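PDB 5E9T: UDP-N-acetylglucosamine--peptide N-acetylglucosaminyltransferase stabilizing protein GtfB from Streptococcus gordonii, which forms a heterotetramer with the glycosyltransferase GtfA that attaches the first GlcNAc to the serine-rich adhesin GspB, acting as its substrate-binding and stabilizing partner. Local coordinates for residues Q113-R119 with T130-Q136; M1-Y7 with C26-E32; S306-L310 with S406-L412. Residue numbers count along the deposited sequence, not the author numbering.

Contact 1 of 3, residues Q113-R119 with T130-Q136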
loop_
_atom_site.group_PDB
_atom_site.type_symbol
_atom_site.label_atom_id
_atom_site.label_comp_id
_atom_site.label_asym_id
_atom_site.label_seq_id
_atom_site.Cartn_x
_atom_site.Cartn_y
_atom_site.Cartn_z
ATOM N N GLN B 113 -2.517 9.485 6.632
ATOM C CA GLN B 113 -2.551 10.915 6.905
ATOM C C GLN B 113 -3.610 11.610 6.058
ATOM O O GLN B 113 -3.950 11.168 4.957
ATOM C CB GLN B 113 -1.197 11.565 6.631
ATOM C CG GLN B 113 0.003 10.722 6.970
ATOM C CD GLN B 113 1.262 11.259 6.322
ATOM O OE1 GLN B 113 1.411 12.471 6.144
ATOM N NE2 GLN B 113 2.169 10.362 5.952
ATOM N N LEU B 114 -4.112 12.725 6.578
ATOM C CA LEU B 114 -5.120 13.508 5.881
ATOM C C LEU B 114 -4.494 14.274 4.723
ATOM O O LEU B 114 -3.411 14.851 4.852
ATOM C CB LEU B 114 -5.799 14.473 6.851
ATOM C CG LEU B 114 -6.846 15.423 6.274
ATOM C CD1 LEU B 114 -8.058 14.658 5.769
ATOM C CD2 LEU B 114 -7.248 16.438 7.325
ATOM N N ARG B 115 -5.185 14.273 3.584
ATOM C CA ARG B 115 -4.672 14.902 2.373
ATOM C C ARG B 115 -5.692 15.864 1.773
ATOM O O ARG B 115 -5.380 17.036 1.541
ATOM C CB ARG B 115 -4.255 13.845 1.356
ATOM C CG ARG B 115 -3.016 13.050 1.748
ATOM C CD ARG B 115 -1.806 13.944 1.969
ATOM N NE ARG B 115 -0.558 13.188 1.896
ATOM C CZ ARG B 115 0.629 13.659 2.266
ATOM N NH1 ARG B 115 0.738 14.891 2.745
ATOM N NH2 ARG B 115 1.708 12.895 2.159
ATOM N N LEU B 116 -6.883 15.362 1.444
ATOM C CA LEU B 116 -7.979 16.191 0.959
ATOM C C LEU B 116 -9.143 16.191 1.939
ATOM O O LEU B 116 -9.440 15.170 2.570
ATOM C CB LEU B 116 -8.490 15.710 -0.395
ATOM C CG LEU B 116 -7.470 15.502 -1.504
ATOM C CD1 LEU B 116 -8.189 15.039 -2.758
ATOM C CD2 LEU B 116 -6.680 16.776 -1.755
ATOM N N SER B 117 -9.801 17.344 2.057
ATOM C CA SER B 117 -11.131 17.455 2.649
ATOM C C SER B 117 -12.049 18.006 1.570
ATOM O O SER B 117 -11.923 19.170 1.180
ATOM C CB SER B 117 -11.136 18.364 3.878
ATOM O OG SER B 117 -10.340 17.838 4.921
ATOM N N GLU B 118 -12.965 17.178 1.085
ATOM C CA GLU B 118 -13.944 17.604 0.099
ATOM C C GLU B 118 -15.258 17.888 0.817
ATOM O O GLU B 118 -15.757 17.040 1.563
ATOM C CB GLU B 118 -14.113 16.541 -0.990
ATOM C CG GLU B 118 -12.793 16.177 -1.668
ATOM C CD GLU B 118 -12.943 15.124 -2.749
ATOM O OE1 GLU B 118 -12.563 15.396 -3.908
ATOM O OE2 GLU B 118 -13.439 14.021 -2.440
ATOM N N ARG B 119 -15.797 19.087 0.608
ATOM C CA ARG B 119 -16.882 19.618 1.422
ATOM C C ARG B 119 -18.190 19.636 0.646
ATOM O O ARG B 119 -18.222 20.008 -0.530
ATOM C CB ARG B 119 -16.561 21.032 1.901
ATOM C CG ARG B 119 -15.089 21.261 2.147
ATOM C CD ARG B 119 -14.856 21.876 3.510
ATOM N NE ARG B 119 -13.450 22.201 3.716
ATOM C CZ ARG B 119 -12.840 22.149 4.895
ATOM N NH1 ARG B 119 -13.512 21.774 5.973
ATOM N NH2 ARG B 119 -11.557 22.463 4.994
ATOM N N THR B 130 -10.271 20.973 0.267
ATOM C CA THR B 130 -9.120 21.517 0.970
ATOM C C THR B 130 -7.940 20.575 0.771
ATOM O O THR B 130 -8.091 19.354 0.886
ATOM C CB THR B 130 -9.423 21.691 2.457
ATOM O OG1 THR B 130 -10.636 22.436 2.605
ATOM C CG2 THR B 130 -8.305 22.438 3.148
ATOM N N ALA B 131 -6.780 21.136 0.453
ATOM C CA ALA B 131 -5.563 20.364 0.258
ATOM C C ALA B 131 -4.624 20.592 1.433
ATOM O O ALA B 131 -4.506 21.712 1.935
ATOM C CB ALA B 131 -4.872 20.746 -1.054
ATOM N N TYR B 132 -3.954 19.527 1.871
ATOM C CA TYR B 132 -3.098 19.576 3.048
ATOM C C TYR B 132 -1.653 19.272 2.678
ATOM O O TYR B 132 -1.378 18.288 1.978
ATOM C CB TYR B 132 -3.572 18.592 4.113
ATOM C CG TYR B 132 -4.904 18.950 4.722
ATOM C CD1 TYR B 132 -6.091 18.578 4.107
ATOM C CD2 TYR B 132 -4.977 19.660 5.918
ATOM C CE1 TYR B 132 -7.315 18.902 4.661
ATOM C CE2 TYR B 132 -6.196 19.988 6.481
ATOM C CZ TYR B 132 -7.361 19.606 5.847
ATOM O OH TYR B 132 -8.580 19.927 6.398
ATOM N N LYS B 133 -0.737 20.111 3.156
ATOM C CA LYS B 133 0.688 19.824 3.069
ATOM C C LYS B 133 1.090 18.933 4.248
ATOM O O LYS B 133 0.245 18.363 4.944
ATOM C CB LYS B 133 1.500 21.115 2.988
ATOM C CG LYS B 133 1.174 22.165 4.024
ATOM C CD LYS B 133 2.303 23.186 4.114
ATOM C CE LYS B 133 2.053 24.197 5.223
ATOM N NZ LYS B 133 3.250 25.042 5.492
ATOM N N SER B 134 2.400 18.819 4.482
ATOM C CA SER B 134 2.976 17.680 5.196
ATOM C C SER B 134 2.354 17.472 6.575
ATOM O O SER B 134 1.805 16.404 6.866
ATOM C CB SER B 134 4.486 17.870 5.316
ATOM O OG SER B 134 5.035 18.253 4.068
ATOM N N GLY B 135 2.401 18.488 7.428
ATOM C CA GLY B 135 2.096 18.286 8.833
ATOM C C GLY B 135 0.616 18.115 9.095
ATOM O O GLY B 135 0.152 18.264 10.231
ATOM N N GLN B 136 -0.131 17.807 8.031
ATOM C CA GLN B 136 -1.585 17.928 8.000
ATOM C C GLN B 136 -1.995 19.378 8.221
ATOM O O GLN B 136 -3.063 19.663 8.770
ATOM C CB GLN B 136 -2.263 16.986 9.001
ATOM C CG GLN B 136 -2.153 15.520 8.595
ATOM C CD GLN B 136 -2.825 14.573 9.574
ATOM O OE1 GLN B 136 -3.583 13.686 9.175
ATOM N NE2 GLN B 136 -2.543 14.748 10.860
#
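How an antiparallel hairpin satisfies its polar atoms is well illustrated here. At Ser117 and Thr130, a hydrogen-bonded pair, both amides are used: Ser117 N gives to Thr130 O at 2.9 Å and Thr130 N to Ser117 O at 2.6 Å. The adjoining non-hydrogen-bonded pair, Leu116 with Ala131, brings Leu116 CA within 3.2 Å of Thr130 O, a CA-H...O contact. Farther along, Tyr132 N donates to Arg115 O at 2.9 Å. On the side away from this partner, Arg115 and Leu116 both face Trp107 of strand 101-108, a classic beta bulge in which Arg115 takes a helix-like psi of -58°; the extra residue is thus accommodated against that strand. Beyond the strand pairing a side chain replaces the main chain, Gln136 OE1 accepting from Leu114 N at 2.8 Å, although Gln136 is poorly ordered.

Hydroxyls complete the network. Tyr132 OH donates to Ser117 OG (3.1 Å), which also bonds Asp106, while Leu114 CD2 lies 3.7 Å from the centroid of the Tyr132 ring in a CH-pi contact over its face. Thr130 OG1 receives Arg119 NH2 at 2.6 Å and, weakly, Arg119 NE at 3.0 Å; Thr141 is its further partner. The guanidinium of Arg115 is paired elsewhere, with Asp109 and with Glu180 of the Gtf1 (GtfA) chain.

Within the long antiparallel sheet, strands 114-120 and 126-132 are flanked by 101-108 and 138-144, and Gtf1 packs on Leu116 and Ala131 and forms a salt bridge through its Arg188 to Glu118.

Contact 2 of 3, residues M1-Y7 with C26-E32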
loop_
_atom_site.group_PDB
_atom_site.type_symbol
_atom_site.label_atom_id
_atom_site.label_comp_id
_atom_site.label_asym_id
_atom_site.label_seq_id
_atom_site.Cartn_x
_atom_site.Cartn_y
_atom_site.Cartn_z
HETATM N N MSE B 1 -28.672 47.915 6.879
HETATM C CA MSE B 1 -28.373 47.089 8.031
HETATM C C MSE B 1 -27.946 45.680 7.623
HETATM O O MSE B 1 -28.492 45.126 6.673
HETATM C CB MSE B 1 -29.590 47.041 8.930
HETATM C CG MSE B 1 -29.264 46.889 10.372
HETATM SE SE MSE B 1 -30.886 46.253 11.195
HETATM C CE MSE B 1 -30.318 46.006 12.960
ATOM N N ILE B 2 -26.951 45.121 8.316
ATOM C CA ILE B 2 -26.492 43.757 8.074
ATOM C C ILE B 2 -26.123 43.115 9.401
ATOM O O ILE B 2 -25.675 43.784 10.337
ATOM C CB ILE B 2 -25.276 43.679 7.117
ATOM C CG1 ILE B 2 -24.073 44.426 7.701
ATOM C CG2 ILE B 2 -25.623 44.185 5.722
ATOM C CD1 ILE B 2 -22.740 43.900 7.202
ATOM N N GLN B 3 -26.316 41.801 9.478
ATOM C CA GLN B 3 -25.713 40.985 10.520
ATOM C C GLN B 3 -24.603 40.158 9.901
ATOM O O GLN B 3 -24.823 39.452 8.911
ATOM C CB GLN B 3 -26.719 40.056 11.194
ATOM C CG GLN B 3 -27.981 40.704 11.659
ATOM C CD GLN B 3 -29.136 39.748 11.572
ATOM O OE1 GLN B 3 -29.254 38.999 10.604
ATOM N NE2 GLN B 3 -29.998 39.759 12.576
ATOM N N LEU B 4 -23.419 40.248 10.482
ATOM C CA LEU B 4 -22.244 39.579 9.951
ATOM C C LEU B 4 -21.708 38.643 11.020
ATOM O O LEU B 4 -21.135 39.094 12.014
ATOM C CB LEU B 4 -21.209 40.613 9.551
ATOM C CG LEU B 4 -19.950 40.141 8.871
ATOM C CD1 LEU B 4 -20.198 39.894 7.403
ATOM C CD2 LEU B 4 -19.053 41.263 9.051
ATOM N N PHE B 5 -21.858 37.342 10.808
ATOM C CA PHE B 5 -21.461 36.360 11.801
ATOM C C PHE B 5 -20.264 35.572 11.292
ATOM O O PHE B 5 -20.257 35.117 10.143
ATOM C CB PHE B 5 -22.620 35.425 12.148
ATOM C CG PHE B 5 -23.865 36.144 12.600
ATOM C CD1 PHE B 5 -23.892 36.829 13.805
ATOM C CD2 PHE B 5 -25.014 36.118 11.826
ATOM C CE1 PHE B 5 -25.037 37.486 14.219
ATOM C CE2 PHE B 5 -26.160 36.770 12.241
ATOM C CZ PHE B 5 -26.171 37.454 13.438
ATOM N N ASP B 6 -19.246 35.435 12.143
ATOM C CA ASP B 6 -18.092 34.613 11.800
ATOM C C ASP B 6 -18.525 33.199 11.438
ATOM O O ASP B 6 -18.319 32.740 10.309
ATOM C CB ASP B 6 -17.091 34.600 12.954
ATOM C CG ASP B 6 -16.258 35.861 13.007
ATOM O OD1 ASP B 6 -15.390 36.028 12.125
ATOM O OD2 ASP B 6 -16.466 36.681 13.927
ATOM N N TYR B 7 -19.140 32.501 12.381
ATOM C CA TYR B 7 -19.566 31.127 12.191
ATOM C C TYR B 7 -21.080 31.028 12.236
ATOM O O TYR B 7 -21.769 31.898 12.773
ATOM C CB TYR B 7 -18.972 30.218 13.265
ATOM C CG TYR B 7 -17.475 30.255 13.288
ATOM C CD1 TYR B 7 -16.748 30.063 12.124
ATOM C CD2 TYR B 7 -16.785 30.503 14.463
ATOM C CE1 TYR B 7 -15.376 30.100 12.131
ATOM C CE2 TYR B 7 -15.410 30.544 14.480
ATOM C CZ TYR B 7 -14.710 30.341 13.311
ATOM O OH TYR B 7 -13.338 30.381 13.316
ATOM N N CYS B 26 -32.788 42.127 8.228
ATOM C CA CYS B 26 -31.793 42.723 7.354
ATOM C C CYS B 26 -31.216 41.527 6.583
ATOM O O CYS B 26 -31.683 40.395 6.771
ATOM C CB CYS B 26 -30.682 43.407 8.172
ATOM S SG CYS B 26 -30.068 42.433 9.561
ATOM N N PRO B 27 -30.277 41.729 5.662
ATOM C CA PRO B 27 -29.514 40.588 5.155
ATOM C C PRO B 27 -28.485 40.120 6.172
ATOM O O PRO B 27 -27.941 40.901 6.958
ATOM C CB PRO B 27 -28.844 41.137 3.891
ATOM C CG PRO B 27 -28.762 42.593 4.122
ATOM C CD PRO B 27 -30.001 42.952 4.890
ATOM N N THR B 28 -28.228 38.816 6.153
ATOM C CA THR B 28 -27.339 38.172 7.108
ATOM C C THR B 28 -26.196 37.502 6.361
ATOM O O THR B 28 -26.427 36.768 5.395
ATOM C CB THR B 28 -28.102 37.151 7.952
ATOM O OG1 THR B 28 -29.175 37.810 8.635
ATOM C CG2 THR B 28 -27.183 36.505 8.968
ATOM N N ILE B 29 -24.968 37.756 6.807
ATOM C CA ILE B 29 -23.768 37.231 6.168
ATOM C C ILE B 29 -23.018 36.382 7.184
ATOM O O ILE B 29 -22.671 36.864 8.270
ATOM C CB ILE B 29 -22.861 38.352 5.637
ATOM C CG1 ILE B 29 -23.695 39.519 5.106
ATOM C CG2 ILE B 29 -21.933 37.821 4.556
ATOM C CD1 ILE B 29 -24.338 39.250 3.778
ATOM N N VAL B 30 -22.767 35.126 6.834
ATOM C CA VAL B 30 -21.860 34.271 7.588
ATOM C C VAL B 30 -20.555 34.186 6.815
ATOM O O VAL B 30 -20.552 33.849 5.627
ATOM C CB VAL B 30 -22.460 32.875 7.819
ATOM C CG1 VAL B 30 -21.734 32.176 8.962
ATOM C CG2 VAL B 30 -23.946 32.982 8.104
ATOM N N ILE B 31 -19.446 34.515 7.481
ATOM C CA ILE B 31 -18.150 34.490 6.808
ATOM C C ILE B 31 -17.717 33.057 6.542
ATOM O O ILE B 31 -17.166 32.745 5.480
ATOM C CB ILE B 31 -17.103 35.244 7.643
ATOM C CG1 ILE B 31 -17.543 36.691 7.855
ATOM C CG2 ILE B 31 -15.739 35.174 6.974
ATOM C CD1 ILE B 31 -16.773 37.391 8.938
ATOM N N GLU B 32 -17.972 32.166 7.498
ATOM C CA GLU B 32 -17.600 30.765 7.371
ATOM C C GLU B 32 -18.181 30.174 6.093
ATOM O O GLU B 32 -19.269 30.548 5.644
ATOM C CB GLU B 32 -18.092 29.998 8.605
ATOM C CG GLU B 32 -18.063 28.481 8.513
ATOM C CD GLU B 32 -19.010 27.832 9.509
ATOM O OE1 GLU B 32 -20.149 28.325 9.649
ATOM O OE2 GLU B 32 -18.619 26.835 10.156
#
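Leu4 and Ile29 share one face of this parallel strand pair, Leu4 CD1 packing 3.5 Å from Ile29 CB and 4.2 Å from Ile31 CG1. On the face carrying Gln3, Phe5, Thr28 and Val30, the Phe5 ring presents its edge to Thr28, with Phe5 CE2 3.4 Å from Thr28 CG2. Between the faces runs regular parallel bonding: Gln3 N to Pro27 O (3.1 Å), Ile29 N to Gln3 O (2.7 Å), Phe5 N to Ile29 O (2.7 Å) and Ile31 N to Phe5 O (2.8 Å). Past the strand ends, Glu32 N still reaches Asp6 O at 2.9 Å. The polar margin holds a very short bond, Thr28 OG1 to Gln3 OE1 at 2.3 Å, with His16 also bonded to OE1; Asp6 turns to Ser202 and Glu32 to the Tyr8 amide. This is the opening beta-alpha-beta unit of a Rossmann-like parallel sheet: helix 10-21 covers Phe5, helices 176-186 and 201-207 cover Leu4 and Ile31, and strands 194-196 and 41-42 flank the pair.

Contact 3 of 3, residues S306-L310 with S406-L412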
loop_
_atom_site.group_PDB
_atom_site.type_symbol
_atom_site.label_atom_id
_atom_site.label_comp_id
_atom_site.label_asym_id
_atom_site.label_seq_id
_atom_site.Cartn_x
_atom_site.Cartn_y
_atom_site.Cartn_z
ATOM N N SER B 306 -37.470 4.355 43.416
ATOM C CA SER B 306 -37.776 5.264 44.511
ATOM C C SER B 306 -38.975 6.134 44.185
ATOM O O SER B 306 -39.696 6.563 45.096
ATOM C CB SER B 306 -36.549 6.112 44.837
ATOM O OG SER B 306 -36.070 6.768 43.676
ATOM N N LEU B 307 -39.204 6.402 42.897
ATOM C CA LEU B 307 -40.408 7.081 42.431
ATOM C C LEU B 307 -41.122 6.195 41.418
ATOM O O LEU B 307 -41.045 6.429 40.201
ATOM C CB LEU B 307 -40.099 8.433 41.811
ATOM C CG LEU B 307 -39.170 9.333 42.577
ATOM C CD1 LEU B 307 -38.656 10.238 41.506
ATOM C CD2 LEU B 307 -39.927 10.077 43.672
ATOM N N PRO B 308 -41.865 5.193 41.896
ATOM C CA PRO B 308 -42.626 4.320 40.989
ATOM C C PRO B 308 -43.802 4.998 40.283
ATOM O O PRO B 308 -44.313 4.423 39.313
ATOM C CB PRO B 308 -43.115 3.198 41.919
ATOM C CG PRO B 308 -43.068 3.790 43.300
ATOM C CD PRO B 308 -41.927 4.748 43.298
ATOM N N GLN B 309 -44.259 6.173 40.730
ATOM C CA GLN B 309 -45.384 6.842 40.073
ATOM C C GLN B 309 -45.007 7.425 38.718
ATOM O O GLN B 309 -45.895 7.668 37.891
ATOM C CB GLN B 309 -45.948 7.965 40.957
ATOM C CG GLN B 309 -44.941 9.030 41.431
ATOM C CD GLN B 309 -43.994 8.522 42.491
ATOM O OE1 GLN B 309 -43.419 7.453 42.353
ATOM N NE2 GLN B 309 -43.822 9.288 43.558
ATOM N N LEU B 310 -43.722 7.654 38.478
ATOM C CA LEU B 310 -43.256 8.361 37.295
ATOM C C LEU B 310 -42.978 7.373 36.166
ATOM O O LEU B 310 -42.258 6.389 36.360
ATOM C CB LEU B 310 -41.998 9.158 37.641
ATOM C CG LEU B 310 -41.673 10.469 36.927
ATOM C CD1 LEU B 310 -42.754 11.507 37.184
ATOM C CD2 LEU B 310 -40.315 10.977 37.390
ATOM N N SER B 406 -34.875 13.045 43.073
ATOM C CA SER B 406 -36.194 12.428 42.991
ATOM C C SER B 406 -37.274 13.264 43.660
ATOM O O SER B 406 -38.350 13.459 43.086
ATOM C CB SER B 406 -36.152 11.017 43.589
ATOM O OG SER B 406 -36.633 10.992 44.923
ATOM N N ILE B 407 -37.034 13.740 44.888
ATOM C CA ILE B 407 -38.033 14.582 45.548
ATOM C C ILE B 407 -37.767 16.084 45.404
ATOM O O ILE B 407 -38.686 16.887 45.640
ATOM C CB ILE B 407 -38.205 14.171 47.026
ATOM C CG1 ILE B 407 -38.175 12.650 47.113
ATOM C CG2 ILE B 407 -39.552 14.637 47.567
ATOM C CD1 ILE B 407 -38.141 12.092 48.506
ATOM N N LEU B 408 -36.572 16.494 44.979
ATOM C CA LEU B 408 -36.461 17.811 44.359
ATOM C C LEU B 408 -37.145 17.776 43.003
ATOM O O LEU B 408 -37.840 18.719 42.615
ATOM C CB LEU B 408 -34.991 18.218 44.224
ATOM C CG LEU B 408 -34.625 19.708 44.192
ATOM C CD1 LEU B 408 -33.123 19.895 44.367
ATOM C CD2 LEU B 408 -35.095 20.392 42.915
ATOM N N GLU B 409 -36.951 16.671 42.282
ATOM C CA GLU B 409 -37.770 16.324 41.127
ATOM C C GLU B 409 -39.257 16.303 41.465
ATOM O O GLU B 409 -40.081 16.796 40.686
ATOM C CB GLU B 409 -37.304 14.964 40.602
ATOM C CG GLU B 409 -38.203 14.270 39.630
ATOM C CD GLU B 409 -38.274 14.989 38.317
ATOM O OE1 GLU B 409 -37.958 16.183 38.270
ATOM O OE2 GLU B 409 -38.647 14.348 37.330
ATOM N N GLU B 410 -39.619 15.757 42.636
ATOM C CA GLU B 410 -41.015 15.580 43.044
ATOM C C GLU B 410 -41.713 16.895 43.366
ATOM O O GLU B 410 -42.910 16.889 43.676
ATOM C CB GLU B 410 -41.105 14.641 44.242
ATOM C CG GLU B 410 -42.385 13.843 44.342
ATOM C CD GLU B 410 -42.143 12.492 44.973
ATOM O OE1 GLU B 410 -41.060 12.310 45.569
ATOM O OE2 GLU B 410 -43.025 11.615 44.874
ATOM N N ALA B 411 -41.001 18.018 43.252
ATOM C CA ALA B 411 -41.528 19.366 43.448
ATOM C C ALA B 411 -42.348 19.728 42.216
ATOM O O ALA B 411 -42.586 20.903 41.913
ATOM C CB ALA B 411 -40.407 20.370 43.699
ATOM N N LEU B 412 -42.673 18.686 41.461
ATOM C CA LEU B 412 -43.621 18.642 40.362
ATOM C C LEU B 412 -45.070 18.435 40.861
ATOM O O LEU B 412 -45.962 18.158 40.055
ATOM C CB LEU B 412 -43.174 17.528 39.396
ATOM C CG LEU B 412 -43.946 16.711 38.363
ATOM C CD1 LEU B 412 -44.351 17.604 37.232
ATOM C CD2 LEU B 412 -43.044 15.596 37.863
#
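Side-chain packing, with no clear hydrogen bond between the segments, holds a turn against a short, weakly bonded helix and the residues that follow it. Leu307 contributes most: its CD1 lies 3.3 Å from Ser406 CB and 4.5 Å from Glu409 CG, and its CD2 is 3.1 Å from Glu410 OE1. Leu310 meets Glu409 and Leu412 of 406-412, its CD1 standing 4.2 Å from Leu412 CD2 and its CD2 3.8 Å from Glu409 OE2. Two of these neighbours, Glu409 and Glu410, are acidic, so the two leucines meet a mixed surface, partly methylene and partly carboxylate.

The contact lies in the later alpha/beta part of the chain. Leu307 is the first residue to leave helical geometry after helix 300-306, and a type I beta turn from Leu307 to Leu310 then leads into strand 311-315. This alpha-to-beta connection meets helix 405-409 across almost a hundred residues of intervening chain, and the total area buried is a small 275 Å².

Among polar groups, Gln309 NE2 comes within 2.8 Å of Glu410 OE2. The serine hydroxyls are engaged locally: Ser306 OG bonds to the carbonyls of Thr302 and Leu303, and Ser406 OG to Gln403. Asn332 bonds to Leu310 O, while Leu412 additionally touches Leu284.

Along the chain the contacts follow one another without overlap, contact 2 first, then contact 1, then contact 3. The first two occupy different sheets: contact 2 belongs to the parallel sheet, its centre about 15 Å from the centre of the chain, contact 1 to the extended antiparallel sheet, which comes between strands 41-42 and 194-196 in sequence. Their centres are 28 Å apart, and their nearest atoms about 8 Å. Contact 3 lies on the opposite side of the chain's centre from both, with centres 52 Å from contact 1 and 46 Å from contact 2. Of the three, contact 1 alone touches Gtf1 (GtfA), so the antiparallel sheet supplies a partner-binding surface while the other two contacts are internal packing.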